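Local coordinates for uncharacterized protein VP1736 (Vibrio parahaemolyticus, PDB 3LXQ) that is of unknown function but contains a sulfatase-family domain of the alkaline phosphatase superfamily, at residues 315-320 against 380-385. Sequence-based numbering, arbitrary orientation.
Sequences LVPVKH and MQYDKN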
loop_
_atom_site.group_PDB
_atom_site.type_symbol
_atom_site.label_atom_id
_atom_site.label_comp_id
_atom_site.label_asym_id
_atom_site.label_seq_id
_atom_site.Cartn_x
_atom_site.Cartn_y
_atom_site.Cartn_z
ATOM N N LEU A 315 16.705 -0.608 15.384
ATOM C CA LEU A 315 15.951 0.620 15.117
ATOM C C LEU A 315 14.947 0.429 13.970
ATOM O O LEU A 315 14.061 -0.428 14.074
ATOM C CB LEU A 315 16.898 1.819 14.919
ATOM C CG LEU A 315 17.674 2.245 16.184
ATOM C CD1 LEU A 315 18.813 3.198 15.842
ATOM C CD2 LEU A 315 16.751 2.835 17.255
ATOM N N VAL A 316 15.067 1.213 12.900
ATOM C CA VAL A 316 14.228 0.994 11.718
ATOM C C VAL A 316 15.071 0.731 10.467
ATOM O O VAL A 316 15.747 1.632 9.972
ATOM C CB VAL A 316 13.212 2.137 11.487
ATOM C CG1 VAL A 316 12.368 1.860 10.233
ATOM C CG2 VAL A 316 12.303 2.282 12.691
ATOM N N PRO A 317 15.034 -0.514 9.957
ATOM C CA PRO A 317 15.795 -0.885 8.757
ATOM C C PRO A 317 15.128 -0.387 7.466
ATOM O O PRO A 317 14.409 -1.124 6.795
ATOM C CB PRO A 317 15.838 -2.413 8.826
ATOM C CG PRO A 317 14.581 -2.787 9.564
ATOM C CD PRO A 317 14.329 -1.668 10.550
ATOM N N VAL A 318 15.402 0.869 7.135
ATOM C CA VAL A 318 14.746 1.607 6.045
ATOM C C VAL A 318 14.649 0.837 4.729
ATOM O O VAL A 318 13.570 0.791 4.109
ATOM C CB VAL A 318 15.452 2.982 5.822
ATOM C CG1 VAL A 318 14.886 3.732 4.616
ATOM C CG2 VAL A 318 15.359 3.844 7.086
ATOM N N LYS A 319 15.770 0.228 4.332
ATOM C CA LYS A 319 15.896 -0.535 3.089
ATOM C C LYS A 319 14.803 -1.587 2.990
ATOM O O LYS A 319 14.308 -1.881 1.900
ATOM C CB LYS A 319 17.285 -1.201 3.011
ATOM N N HIS A 320 14.413 -2.133 4.140
ATOM C CA HIS A 320 13.417 -3.196 4.189
ATOM C C HIS A 320 11.968 -2.726 4.287
ATOM O O HIS A 320 11.075 -3.520 4.543
ATOM C CB HIS A 320 13.753 -4.186 5.285
ATOM C CG HIS A 320 14.995 -4.964 5.007
ATOM N ND1 HIS A 320 15.009 -6.053 4.164
ATOM C CD2 HIS A 320 16.271 -4.796 5.432
ATOM C CE1 HIS A 320 16.238 -6.536 4.096
ATOM N NE2 HIS A 320 17.021 -5.796 4.862
HETATM N N MSE A 380 7.588 4.733 8.753
HETATM C CA MSE A 380 7.673 3.281 8.809
HETATM C C MSE A 380 7.754 2.708 10.222
HETATM O O MSE A 380 8.433 3.251 11.107
HETATM C CB MSE A 380 8.717 2.719 7.825
HETATM C CG MSE A 380 10.096 3.258 7.956
HETATM SE SE MSE A 380 11.038 3.510 6.243
HETATM C CE MSE A 380 11.544 5.341 6.658
ATOM N N GLN A 381 6.981 1.644 10.434
ATOM C CA GLN A 381 6.877 0.996 11.732
ATOM C C GLN A 381 7.502 -0.370 11.647
ATOM O O GLN A 381 7.040 -1.218 10.882
ATOM C CB GLN A 381 5.415 0.845 12.143
ATOM C CG GLN A 381 5.211 0.397 13.578
ATOM C CD GLN A 381 5.194 1.565 14.561
ATOM O OE1 GLN A 381 4.599 2.607 14.284
ATOM N NE2 GLN A 381 5.831 1.383 15.724
ATOM N N TYR A 382 8.556 -0.573 12.435
ATOM C CA TYR A 382 9.200 -1.860 12.565
ATOM C C TYR A 382 8.927 -2.388 13.976
ATOM O O TYR A 382 9.651 -2.058 14.925
ATOM C CB TYR A 382 10.710 -1.757 12.282
ATOM C CG TYR A 382 11.434 -3.082 12.376
ATOM C CD1 TYR A 382 11.278 -4.050 11.376
ATOM C CD2 TYR A 382 12.273 -3.376 13.456
ATOM C CE1 TYR A 382 11.922 -5.266 11.448
ATOM C CE2 TYR A 382 12.926 -4.598 13.540
ATOM C CZ TYR A 382 12.743 -5.538 12.528
ATOM O OH TYR A 382 13.372 -6.749 12.570
ATOM N N ASP A 383 7.871 -3.194 14.106
ATOM C CA ASP A 383 7.398 -3.664 15.425
ATOM C C ASP A 383 7.061 -2.480 16.355
ATOM O O ASP A 383 6.111 -1.741 16.106
ATOM C CB ASP A 383 8.422 -4.631 16.066
ATOM C CG ASP A 383 8.605 -5.914 15.255
ATOM O OD1 ASP A 383 7.639 -6.336 14.578
ATOM O OD2 ASP A 383 9.709 -6.510 15.305
ATOM N N LYS A 384 7.863 -2.298 17.402
ATOM C CA LYS A 384 7.650 -1.236 18.379
ATOM C C LYS A 384 8.343 0.084 17.996
ATOM O O LYS A 384 8.158 1.106 18.666
ATOM C CB LYS A 384 8.112 -1.703 19.773
ATOM N N ASN A 385 9.148 0.061 16.936
ATOM C CA ASN A 385 9.874 1.257 16.509
ATOM C C ASN A 385 9.191 1.999 15.363
ATOM O O ASN A 385 8.713 1.381 14.426
ATOM C CB ASN A 385 11.301 0.901 16.126
ATOM C CG ASN A 385 12.080 0.299 17.285
ATOM O OD1 ASN A 385 11.693 0.430 18.445
ATOM N ND2 ASN A 385 13.177 -0.363 16.970
#
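Tight packing between 315-320 and 380-385 centres on Val316, whose two methyls part company: CG1, anti to the backbone N, meets CG of selenomethionine Met380 at 3.5 Å, while CG2 reaches Asn385 CB at 3.8 Å. Met380 leaves its strand with CG in the crowded position between N and carbonyl carbon (chi1 55°), and its bent chain brings CE to 4.1 Å from Val318 CG2. Phe321, Leu389 and Leu394 extend this apolar cluster. Next to it, Pro317 CD lies over one face of the Tyr382 ring, 4.0 Å from the centroid and 21° off the normal, a CH-pi contact; the phenol OH hydrogen-bonds Val310 O and Ala313 N. A single hydrogen bond joins the segments: Asn385 ND2 to Leu315 O, 3.0 Å and nearly straight at 175°, although the donor stands above the carbonyl plane. Leu315 CB points away, its side chain packing on Val396 and Ser404. Toward the turn the contact loosens: exposed Asp383 forms a salt bridge through OD1 with Arg132. Tyr382 N and O both bond to Asn385, closing a type II' beta turn: the two-residue turn (Asp383-Lys384) of an edge beta-hairpin, packed against the loop between strands 298-304 and 322-328 in this sulfatase-family protein.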